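Local coordinates for protein Lys-gingipain W83 (Porphyromonas gingivalis, PDB 3KM5) that cleaves proteins after lysine as a secreted cysteine protease, of which this piece is the calcium-binding K2 cleaved adhesin domain, a kind that is haemolytic in vitro, at residues Asp27-Gly32 and Met61-Asp66; Ser54-Asn59 and Leu166-Leu171; Thr78-Tyr83 and Val147-Gly152. One frame throughout, in Å; residues are numbered along the deposited sequence.

Interaction 1 of 3, residues Asp27-Gly32 and Met61-Asp66. With CA (calcium ion), chain C; NO3 (nitrate ion), chain F.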
loop_
_atom_site.group_PDB
_atom_site.type_symbol
_atom_site.label_atom_id
_atom_site.label_comp_id
_atom_site.label_asym_id
_atom_site.label_seq_id
_atom_site.Cartn_x
_atom_site.Cartn_y
_atom_site.Cartn_z
ATOM N N ASP A 27 -10.131 -10.962 2.700
ATOM C CA ASP A 27 -11.490 -11.056 2.143
ATOM C C ASP A 27 -11.653 -12.310 1.286
ATOM O O ASP A 27 -12.787 -12.758 1.052
ATOM C CB ASP A 27 -11.821 -9.844 1.310
ATOM C CG ASP A 27 -10.795 -9.615 0.235
ATOM O OD1 ASP A 27 -9.654 -9.197 0.555
ATOM O OD2 ASP A 27 -11.081 -9.921 -0.913
ATOM N N GLY A 28 -10.541 -12.867 0.776
ATOM C CA GLY A 28 -10.605 -14.123 0.028
ATOM C C GLY A 28 -10.876 -14.065 -1.446
ATOM O O GLY A 28 -11.214 -15.096 -2.035
ATOM N N ASP A 29 -10.725 -12.917 -2.096
ATOM C CA ASP A 29 -10.998 -12.795 -3.530
ATOM C C ASP A 29 -9.787 -13.068 -4.464
ATOM O O ASP A 29 -9.855 -12.840 -5.660
ATOM C CB ASP A 29 -11.586 -11.417 -3.898
ATOM C CG ASP A 29 -10.601 -10.284 -3.761
ATOM O OD1 ASP A 29 -9.442 -10.531 -3.337
ATOM O OD2 ASP A 29 -10.979 -9.137 -4.069
ATOM N N GLY A 30 -8.664 -13.541 -3.927
ATOM C CA GLY A 30 -7.511 -13.868 -4.786
ATOM C C GLY A 30 -6.795 -12.656 -5.361
ATOM O O GLY A 30 -6.006 -12.764 -6.286
ATOM N N GLN A 31 -7.027 -11.492 -4.759
ATOM C CA GLN A 31 -6.404 -10.220 -5.154
ATOM C C GLN A 31 -5.872 -9.525 -3.903
ATOM O O GLN A 31 -6.579 -9.429 -2.885
ATOM C CB GLN A 31 -7.412 -9.326 -5.894
ATOM C CG GLN A 31 -7.956 -10.055 -7.167
ATOM C CD GLN A 31 -8.909 -9.282 -8.026
ATOM O OE1 GLN A 31 -10.036 -9.718 -8.274
ATOM N NE2 GLN A 31 -8.465 -8.145 -8.514
ATOM N N GLY A 32 -4.608 -9.071 -3.944
ATOM C CA GLY A 32 -4.021 -8.517 -2.763
ATOM C C GLY A 32 -2.920 -7.551 -3.132
ATOM O O GLY A 32 -2.938 -6.965 -4.224
ATOM N N MET A 61 -12.596 -4.892 -12.578
ATOM C CA MET A 61 -13.885 -5.122 -11.939
ATOM C C MET A 61 -13.829 -4.554 -10.522
ATOM O O MET A 61 -12.752 -4.317 -9.975
ATOM C CB MET A 61 -14.265 -6.612 -11.924
ATOM C CG MET A 61 -13.439 -7.526 -11.004
ATOM S SD MET A 61 -14.232 -9.140 -10.758
ATOM C CE MET A 61 -13.248 -9.894 -9.468
ATOM N N ALA A 62 -14.997 -4.267 -9.957
ATOM C CA ALA A 62 -15.122 -3.739 -8.598
ATOM C C ALA A 62 -14.752 -4.800 -7.565
ATOM O O ALA A 62 -15.091 -5.966 -7.744
ATOM C CB ALA A 62 -16.540 -3.266 -8.355
ATOM N N LEU A 63 -14.078 -4.373 -6.496
ATOM C CA LEU A 63 -13.583 -5.250 -5.417
ATOM C C LEU A 63 -13.938 -4.676 -4.055
ATOM O O LEU A 63 -14.176 -3.463 -3.942
ATOM C CB LEU A 63 -12.063 -5.405 -5.505
ATOM C CG LEU A 63 -11.538 -5.900 -6.838
ATOM C CD1 LEU A 63 -10.007 -5.786 -6.976
ATOM C CD2 LEU A 63 -12.010 -7.324 -7.110
ATOM N N ASN A 64 -13.932 -5.547 -3.050
ATOM C CA ASN A 64 -14.190 -5.268 -1.649
ATOM C C ASN A 64 -12.993 -5.784 -0.821
ATOM O O ASN A 64 -13.049 -6.845 -0.176
ATOM C CB ASN A 64 -15.483 -5.949 -1.188
ATOM C CG ASN A 64 -16.727 -5.214 -1.639
ATOM O OD1 ASN A 64 -17.046 -5.168 -2.835
ATOM N ND2 ASN A 64 -17.449 -4.637 -0.667
ATOM N N PRO A 65 -11.865 -5.062 -0.913
ATOM C CA PRO A 65 -10.664 -5.624 -0.312
ATOM C C PRO A 65 -10.623 -5.672 1.210
ATOM O O PRO A 65 -11.263 -4.881 1.902
ATOM C CB PRO A 65 -9.567 -4.657 -0.790
ATOM C CG PRO A 65 -10.298 -3.363 -1.020
ATOM C CD PRO A 65 -11.563 -3.817 -1.637
ATOM N N ASP A 66 -9.862 -6.622 1.707
ATOM C CA ASP A 66 -9.349 -6.629 3.074
ATOM C C ASP A 66 -7.975 -7.286 3.022
ATOM O O ASP A 66 -7.811 -8.478 3.312
ATOM C CB ASP A 66 -10.320 -7.308 4.048
ATOM C CG ASP A 66 -9.883 -7.154 5.508
ATOM O OD1 ASP A 66 -8.877 -6.477 5.751
ATOM O OD2 ASP A 66 -10.479 -7.783 6.418
HETATM CA CA CA C . -8.360 -9.474 -1.473
HETATM N N NO3 F . -3.051 -10.350 -6.542
HETATM O O1 NO3 F . -2.572 -10.659 -5.274
HETATM O O2 NO3 F . -3.622 -9.119 -6.796
HETATM O O3 NO3 F . -2.967 -11.279 -7.612
HETATM O O HOH W 1 -13.693 -9.602 -1.369
HETATM O O HOH W 2 -13.489 -8.329 -3.924
HETATM O O HOH W 3 -9.358 -7.551 -2.607
#
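Asp27 and Asp66 bring their backbones to a CA–CA distance of 5.0 Å, the point from which the irregular loop 27-32 curls round a calcium ion beside the equally irregular 61-66. Asp27 does two jobs with one carboxylate. Both oxygens bind calcium, OD1 at 2.4 Å and OD2 more loosely, while OD1 also accepts a 2.8 Å hydrogen bond from the backbone N of Asp66, which comes from above the carboxylate plane. Asp29 adds OD1, Gln31 its main-chain O, and a water completes the local ligands; Asp25 and Asn67 supply the rest. The two aspartates hold the loop's shape as well, since Asp27 OD2 takes the N-H of Asp29 and Asp29 OD1 that of Gln31, two successive Asx turns. At Gly28, with phi 87°, a CB would be jammed against the carbonyl O of Asp27, which explains the glycine. Further along, Leu63 sets its two methyls against the Gln31 amide, CD1 3.2 Å from Gln31 NE2 and CD2 nearer OE1; the two side chains cross at about a right angle. Bridging waters tie Asp27 OD2 to Asn64 O and Asp29 OD2 to Asn64 N. Asp66 sends its own carboxylate away, to a salt bridge with Arg159. The metal probably offsets repulsion among the clustered carboxylates, consistent with calcium holding the loop in the shape that docks on 61-66.

Interaction 2 of 3, residues Ser54-Asn59 and Leu166-Leu171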
loop_
_atom_site.group_PDB
_atom_site.type_symbol
_atom_site.label_atom_id
_atom_site.label_comp_id
_atom_site.label_asym_id
_atom_site.label_seq_id
_atom_site.Cartn_x
_atom_site.Cartn_y
_atom_site.Cartn_z
ATOM N N SER A 54 1.031 -2.123 -4.361
ATOM C CA SER A 54 -0.317 -1.680 -4.774
ATOM C C SER A 54 -1.347 -2.639 -4.235
ATOM O O SER A 54 -1.084 -3.825 -4.077
ATOM C CB SER A 54 -0.411 -1.691 -6.306
ATOM O OG SER A 54 -0.372 -3.027 -6.807
ATOM N N SER A 55 -2.539 -2.097 -3.998
ATOM C CA SER A 55 -3.731 -2.880 -3.708
ATOM C C SER A 55 -4.941 -2.152 -4.341
ATOM O O SER A 55 -5.050 -0.941 -4.301
ATOM C CB SER A 55 -3.901 -3.053 -2.192
ATOM O OG SER A 55 -5.108 -3.778 -1.898
ATOM N N PHE A 56 -5.800 -2.917 -4.968
ATOM C CA PHE A 56 -6.900 -2.372 -5.765
ATOM C C PHE A 56 -8.287 -2.546 -5.112
ATOM O O PHE A 56 -8.616 -3.595 -4.530
ATOM C CB PHE A 56 -6.890 -3.020 -7.165
ATOM C CG PHE A 56 -5.712 -2.604 -7.977
ATOM C CD1 PHE A 56 -5.804 -1.563 -8.873
ATOM C CD2 PHE A 56 -4.476 -3.192 -7.794
ATOM C CE1 PHE A 56 -4.727 -1.170 -9.609
ATOM C CE2 PHE A 56 -3.380 -2.811 -8.522
ATOM C CZ PHE A 56 -3.490 -1.773 -9.428
ATOM N N SER A 57 -9.147 -1.531 -5.241
ATOM C CA SER A 57 -10.587 -1.704 -5.006
ATOM C C SER A 57 -11.347 -1.697 -6.334
ATOM O O SER A 57 -12.575 -1.889 -6.308
ATOM C CB SER A 57 -11.135 -0.662 -4.058
ATOM O OG SER A 57 -11.066 0.629 -4.593
ATOM N N TRP A 58 -10.658 -1.449 -7.451
ATOM C CA TRP A 58 -11.170 -1.700 -8.821
ATOM C C TRP A 58 -9.981 -2.108 -9.658
ATOM O O TRP A 58 -8.998 -1.361 -9.742
ATOM C CB TRP A 58 -11.816 -0.464 -9.467
ATOM C CG TRP A 58 -12.425 -0.785 -10.824
ATOM C CD1 TRP A 58 -13.714 -1.208 -11.070
ATOM C CD2 TRP A 58 -11.760 -0.777 -12.087
ATOM N NE1 TRP A 58 -13.886 -1.430 -12.417
ATOM C CE2 TRP A 58 -12.707 -1.182 -13.065
ATOM C CE3 TRP A 58 -10.463 -0.458 -12.500
ATOM C CZ2 TRP A 58 -12.389 -1.273 -14.425
ATOM C CZ3 TRP A 58 -10.147 -0.544 -13.848
ATOM C CH2 TRP A 58 -11.106 -0.955 -14.797
ATOM N N ASN A 59 -10.083 -3.236 -10.357
ATOM C CA ASN A 59 -9.011 -3.687 -11.253
ATOM C C ASN A 59 -9.649 -4.560 -12.331
ATOM O O ASN A 59 -9.667 -5.779 -12.226
ATOM C CB ASN A 59 -7.927 -4.450 -10.473
ATOM C CG ASN A 59 -6.788 -4.936 -11.351
ATOM O OD1 ASN A 59 -6.558 -4.413 -12.438
ATOM N ND2 ASN A 59 -6.050 -5.915 -10.864
ATOM N N LEU A 166 -13.346 1.993 -5.867
ATOM C CA LEU A 166 -12.686 3.282 -6.091
ATOM C C LEU A 166 -11.611 2.977 -7.137
ATOM O O LEU A 166 -11.938 2.717 -8.306
ATOM C CB LEU A 166 -12.197 3.918 -4.771
ATOM C CG LEU A 166 -13.219 4.690 -3.878
ATOM C CD1 LEU A 166 -13.882 5.829 -4.660
ATOM C CD2 LEU A 166 -14.293 3.839 -3.272
ATOM N N ASN A 167 -10.327 2.921 -6.757
ATOM C CA ASN A 167 -9.344 2.380 -7.710
ATOM C C ASN A 167 -8.197 1.633 -7.032
ATOM O O ASN A 167 -8.195 0.409 -7.051
ATOM C CB ASN A 167 -8.900 3.453 -8.722
ATOM C CG ASN A 167 -8.244 2.905 -10.000
ATOM O OD1 ASN A 167 -7.844 3.701 -10.877
ATOM N ND2 ASN A 167 -8.133 1.579 -10.138
ATOM N N TYR A 168 -7.249 2.363 -6.458
ATOM C CA TYR A 168 -6.046 1.719 -5.893
ATOM C C TYR A 168 -5.525 2.596 -4.775
ATOM O O TYR A 168 -5.832 3.801 -4.663
ATOM C CB TYR A 168 -4.923 1.487 -6.938
ATOM C CG TYR A 168 -4.502 2.729 -7.653
ATOM C CD1 TYR A 168 -3.705 3.651 -7.024
ATOM C CD2 TYR A 168 -4.943 3.024 -8.945
ATOM C CE1 TYR A 168 -3.323 4.788 -7.608
ATOM C CE2 TYR A 168 -4.544 4.192 -9.570
ATOM C CZ TYR A 168 -3.739 5.089 -8.893
ATOM O OH TYR A 168 -3.347 6.287 -9.448
ATOM N N ILE A 169 -4.731 1.944 -3.913
ATOM C CA ILE A 169 -3.746 2.638 -3.078
ATOM C C ILE A 169 -2.361 2.097 -3.397
ATOM O O ILE A 169 -2.151 0.881 -3.507
ATOM C CB ILE A 169 -4.088 2.551 -1.600
ATOM C CG1 ILE A 169 -3.056 3.300 -0.770
ATOM C CG2 ILE A 169 -4.231 1.122 -1.087
ATOM C CD1 ILE A 169 -3.524 3.694 0.606
ATOM N N LEU A 170 -1.414 3.012 -3.612
ATOM C CA LEU A 170 -0.010 2.646 -3.789
ATOM C C LEU A 170 0.778 3.102 -2.557
ATOM O O LEU A 170 0.463 4.176 -2.007
ATOM C CB LEU A 170 0.587 3.356 -4.998
ATOM C CG LEU A 170 -0.229 3.292 -6.276
ATOM C CD1 LEU A 170 0.450 4.084 -7.409
ATOM C CD2 LEU A 170 -0.474 1.856 -6.680
ATOM N N LEU A 171 1.854 2.379 -2.201
ATOM C CA LEU A 171 2.781 2.800 -1.158
ATOM C C LEU A 171 4.180 2.744 -1.700
ATOM O O LEU A 171 4.489 1.899 -2.528
ATOM C CB LEU A 171 2.719 1.930 0.111
ATOM C CG LEU A 171 1.346 1.743 0.712
ATOM C CD1 LEU A 171 1.337 0.634 1.759
ATOM C CD2 LEU A 171 0.871 3.036 1.359
#
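Phe56 and Tyr168 face each other as an antiparallel non-hydrogen-bonded pair, but their rings do not stack. Instead Tyr168 lays its CB over one face of the Phe56 ring, 4.1 Å from the centroid, a CH-pi contact. Tyr168 CG sits between the backbone N and the carbonyl carbon (chi1 55°), and the ring beyond it runs on to Trp43 and to Pro138 of an experimentally established cleavage site, its hydroxyl bonded to Ser140. On the same side of the sheet, Leu170 brings CD2 to 3.6 Å from Ser54 CB, a small side chain that lets the branched one come in close. Ser55 and Ile169, on the other side, are joined by backbone bonds, Ser55 N to Ile169 O at 3.0 Å and Ile169 N to Ser55 O at 2.9 Å; Ser55 OG turns to His160 and Asn67.

Past Phe56 the regular pairing gives way. Asn167 O is gripped twice, by Ser57 N at 2.8 Å from above the carbonyl plane and by Trp58 N at 3.1 Å nearer to that plane. Ser57 OG accepts from Leu166 N at 2.9 Å and is also bonded to Asp93, a use that suits a short hydroxyl side chain. The Asn167 amide plane stands 74° from the indole plane, its ND2 at the ring edge near CE3; its bond to Trp58 O is weak, and ND2 has a further partner in Phe127 O, while OD1 bonds Asn87. Buried polar groups are thus satisfied by backbone atoms and by side chains from neighbouring strands and loops, and directed bonds join apolar packing where two jelly-roll strands part.

Interaction 3 of 3, residues Thr78-Tyr83 and Val147-Gly152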
loop_
_atom_site.group_PDB
_atom_site.type_symbol
_atom_site.label_atom_id
_atom_site.label_comp_id
_atom_site.label_asym_id
_atom_site.label_seq_id
_atom_site.Cartn_x
_atom_site.Cartn_y
_atom_site.Cartn_z
ATOM N N THR A 78 10.185 2.888 16.215
ATOM C CA THR A 78 9.428 3.859 16.938
ATOM C C THR A 78 8.554 4.718 16.016
ATOM O O THR A 78 7.627 5.371 16.497
ATOM C CB THR A 78 10.350 4.771 17.729
ATOM O OG1 THR A 78 11.370 5.298 16.859
ATOM C CG2 THR A 78 11.059 3.997 18.848
ATOM N N LYS A 79 8.855 4.736 14.709
ATOM C CA LYS A 79 8.160 5.595 13.746
ATOM C C LYS A 79 8.144 4.861 12.409
ATOM O O LYS A 79 9.126 4.202 12.066
ATOM C CB LYS A 79 8.841 6.957 13.582
ATOM C CG LYS A 79 7.885 8.083 13.173
ATOM C CD LYS A 79 7.050 8.585 14.363
ATOM C CE LYS A 79 7.720 9.724 15.096
ATOM N NZ LYS A 79 7.159 9.985 16.476
ATOM N N VAL A 80 7.037 4.958 11.660
ATOM C CA VAL A 80 7.053 4.614 10.235
ATOM C C VAL A 80 6.596 5.852 9.432
ATOM O O VAL A 80 5.617 6.507 9.787
ATOM C CB VAL A 80 6.210 3.324 9.941
ATOM C CG1 VAL A 80 4.685 3.493 10.307
ATOM C CG2 VAL A 80 6.400 2.882 8.484
ATOM N N LYS A 81 7.371 6.222 8.425
ATOM C CA LYS A 81 7.039 7.309 7.542
ATOM C C LYS A 81 6.936 6.702 6.144
ATOM O O LYS A 81 7.768 5.863 5.758
ATOM C CB LYS A 81 8.116 8.396 7.615
ATOM C CG LYS A 81 7.823 9.581 6.700
ATOM C CD LYS A 81 8.596 9.532 5.459
ATOM C CE LYS A 81 9.978 9.997 5.708
ATOM N NZ LYS A 81 10.686 10.260 4.436
ATOM N N TYR A 82 5.981 7.128 5.343
ATOM C CA TYR A 82 5.769 6.523 4.045
ATOM C C TYR A 82 5.047 7.533 3.160
ATOM O O TYR A 82 4.588 8.580 3.630
ATOM C CB TYR A 82 4.951 5.217 4.139
ATOM C CG TYR A 82 3.601 5.420 4.793
ATOM C CD1 TYR A 82 2.465 5.653 4.029
ATOM C CD2 TYR A 82 3.460 5.476 6.182
ATOM C CE1 TYR A 82 1.211 5.866 4.625
ATOM C CE2 TYR A 82 2.226 5.694 6.779
ATOM C CZ TYR A 82 1.115 5.888 6.007
ATOM O OH TYR A 82 -0.084 6.126 6.647
ATOM N N TYR A 83 4.953 7.188 1.888
ATOM C CA TYR A 83 4.204 7.947 0.900
ATOM C C TYR A 83 3.174 7.044 0.250
ATOM O O TYR A 83 3.461 5.905 -0.063
ATOM C CB TYR A 83 5.143 8.551 -0.170
ATOM C CG TYR A 83 6.240 9.403 0.413
ATOM C CD1 TYR A 83 6.136 10.779 0.499
ATOM C CD2 TYR A 83 7.405 8.803 0.892
ATOM C CE1 TYR A 83 7.191 11.552 1.077
ATOM C CE2 TYR A 83 8.408 9.542 1.462
ATOM C CZ TYR A 83 8.316 10.908 1.542
ATOM O OH TYR A 83 9.346 11.639 2.144
ATOM N N VAL A 147 3.723 8.025 11.266
ATOM C CA VAL A 147 2.857 7.377 12.231
ATOM C C VAL A 147 3.697 6.863 13.394
ATOM O O VAL A 147 4.705 6.180 13.203
ATOM C CB VAL A 147 2.109 6.222 11.569
ATOM C CG1 VAL A 147 1.315 5.408 12.598
ATOM C CG2 VAL A 147 1.175 6.797 10.516
ATOM N N ASP A 148 3.292 7.224 14.599
ATOM C CA ASP A 148 3.960 6.806 15.819
ATOM C C ASP A 148 3.703 5.300 16.047
ATOM O O ASP A 148 2.583 4.843 15.888
ATOM C CB ASP A 148 3.392 7.559 17.038
ATOM C CG ASP A 148 3.607 9.053 17.017
ATOM O OD1 ASP A 148 4.402 9.572 16.220
ATOM O OD2 ASP A 148 2.970 9.703 17.878
ATOM N N LEU A 149 4.747 4.537 16.404
ATOM C CA LEU A 149 4.590 3.112 16.695
ATOM C C LEU A 149 4.684 2.852 18.202
ATOM O O LEU A 149 5.645 3.307 18.832
ATOM C CB LEU A 149 5.616 2.285 15.941
ATOM C CG LEU A 149 5.642 2.492 14.428
ATOM C CD1 LEU A 149 6.824 1.749 13.815
ATOM C CD2 LEU A 149 4.362 2.026 13.824
ATOM N N PRO A 150 3.670 2.195 18.781
ATOM C CA PRO A 150 3.684 1.903 20.224
ATOM C C PRO A 150 4.879 1.074 20.610
ATOM O O PRO A 150 5.414 0.305 19.811
ATOM C CB PRO A 150 2.407 1.095 20.436
ATOM C CG PRO A 150 1.534 1.395 19.266
ATOM C CD PRO A 150 2.425 1.760 18.139
ATOM N N ALA A 151 5.313 1.251 21.844
ATOM C CA ALA A 151 6.380 0.445 22.380
ATOM C C ALA A 151 6.030 -1.032 22.265
ATOM O O ALA A 151 4.918 -1.440 22.557
ATOM C CB ALA A 151 6.577 0.797 23.838
ATOM N N GLY A 152 6.987 -1.823 21.870
ATOM C CA GLY A 152 6.757 -3.258 21.678
ATOM C C GLY A 152 6.372 -3.672 20.251
ATOM O O GLY A 152 6.297 -4.852 19.948
#
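Lys79 starts with CG roughly anti to the backbone N (chi1 -152°) and then bends at chi2 (77°) and chi3 (90°), a course that folds its chain back over strand 147-148 beside Asp148. The two side chains run side by side in the same direction, and Lys79 NZ meets Asp148 OD1 at 2.8 Å from above the carboxylate plane, a salt bridge on the outer side of the pair. A long flexible lysine can make this turn while its CD packs 3.6 Å from Val147 O. Val80 and Val147 form the antiparallel hydrogen-bonded pair, Val80 N to Val147 O at 3.1 Å and Val147 N to Val80 O at 2.8 Å.

Strand 143-148 pairs here with 79-86, whose other neighbour is 168-177, in one sheet of the jelly-roll adhesin domain; on that other side Thr78 and Lys79 both face Thr177 in a classic beta bulge.

The apolar residues point inward, toward the opposing sheet. Val80 CG1 touches Leu149 CD2 at 3.8 Å, the two side chains crossing at about a right angle, and Val147 CG2 lies at the edge of the Tyr82 ring. Branched side chains suit this layer: Val147 also packs on Val112 and Phe113, Leu149 on Ile99. The Tyr82 hydroxyl bonds that of Tyr95.

How the interactions relate
Following the chain from the N terminus, 27-32 comes first, then 54-59, and 61-66 closes interaction 1 after a loop holding strands 34-37 and 51-56. Interaction 2 opens inside that loop and closes only at 166-171, so the two cross. Interaction 3, from 78-83 to 147-152, is nested within the long excursion that interaction 2 closes. Interactions 1 and 2 touch, with Leu63 N probably hydrogen-bonded to Ser57 O. Interactions 2 and 3 lie in one sheet, where Leu171 packs on Tyr82 across neighbouring strands. Interactions 1 and 3, about 27 Å apart between centres, sit on opposite sides of the chain's centre without touching: interaction 1 ties loops running between the two sheets, the others the six-stranded one.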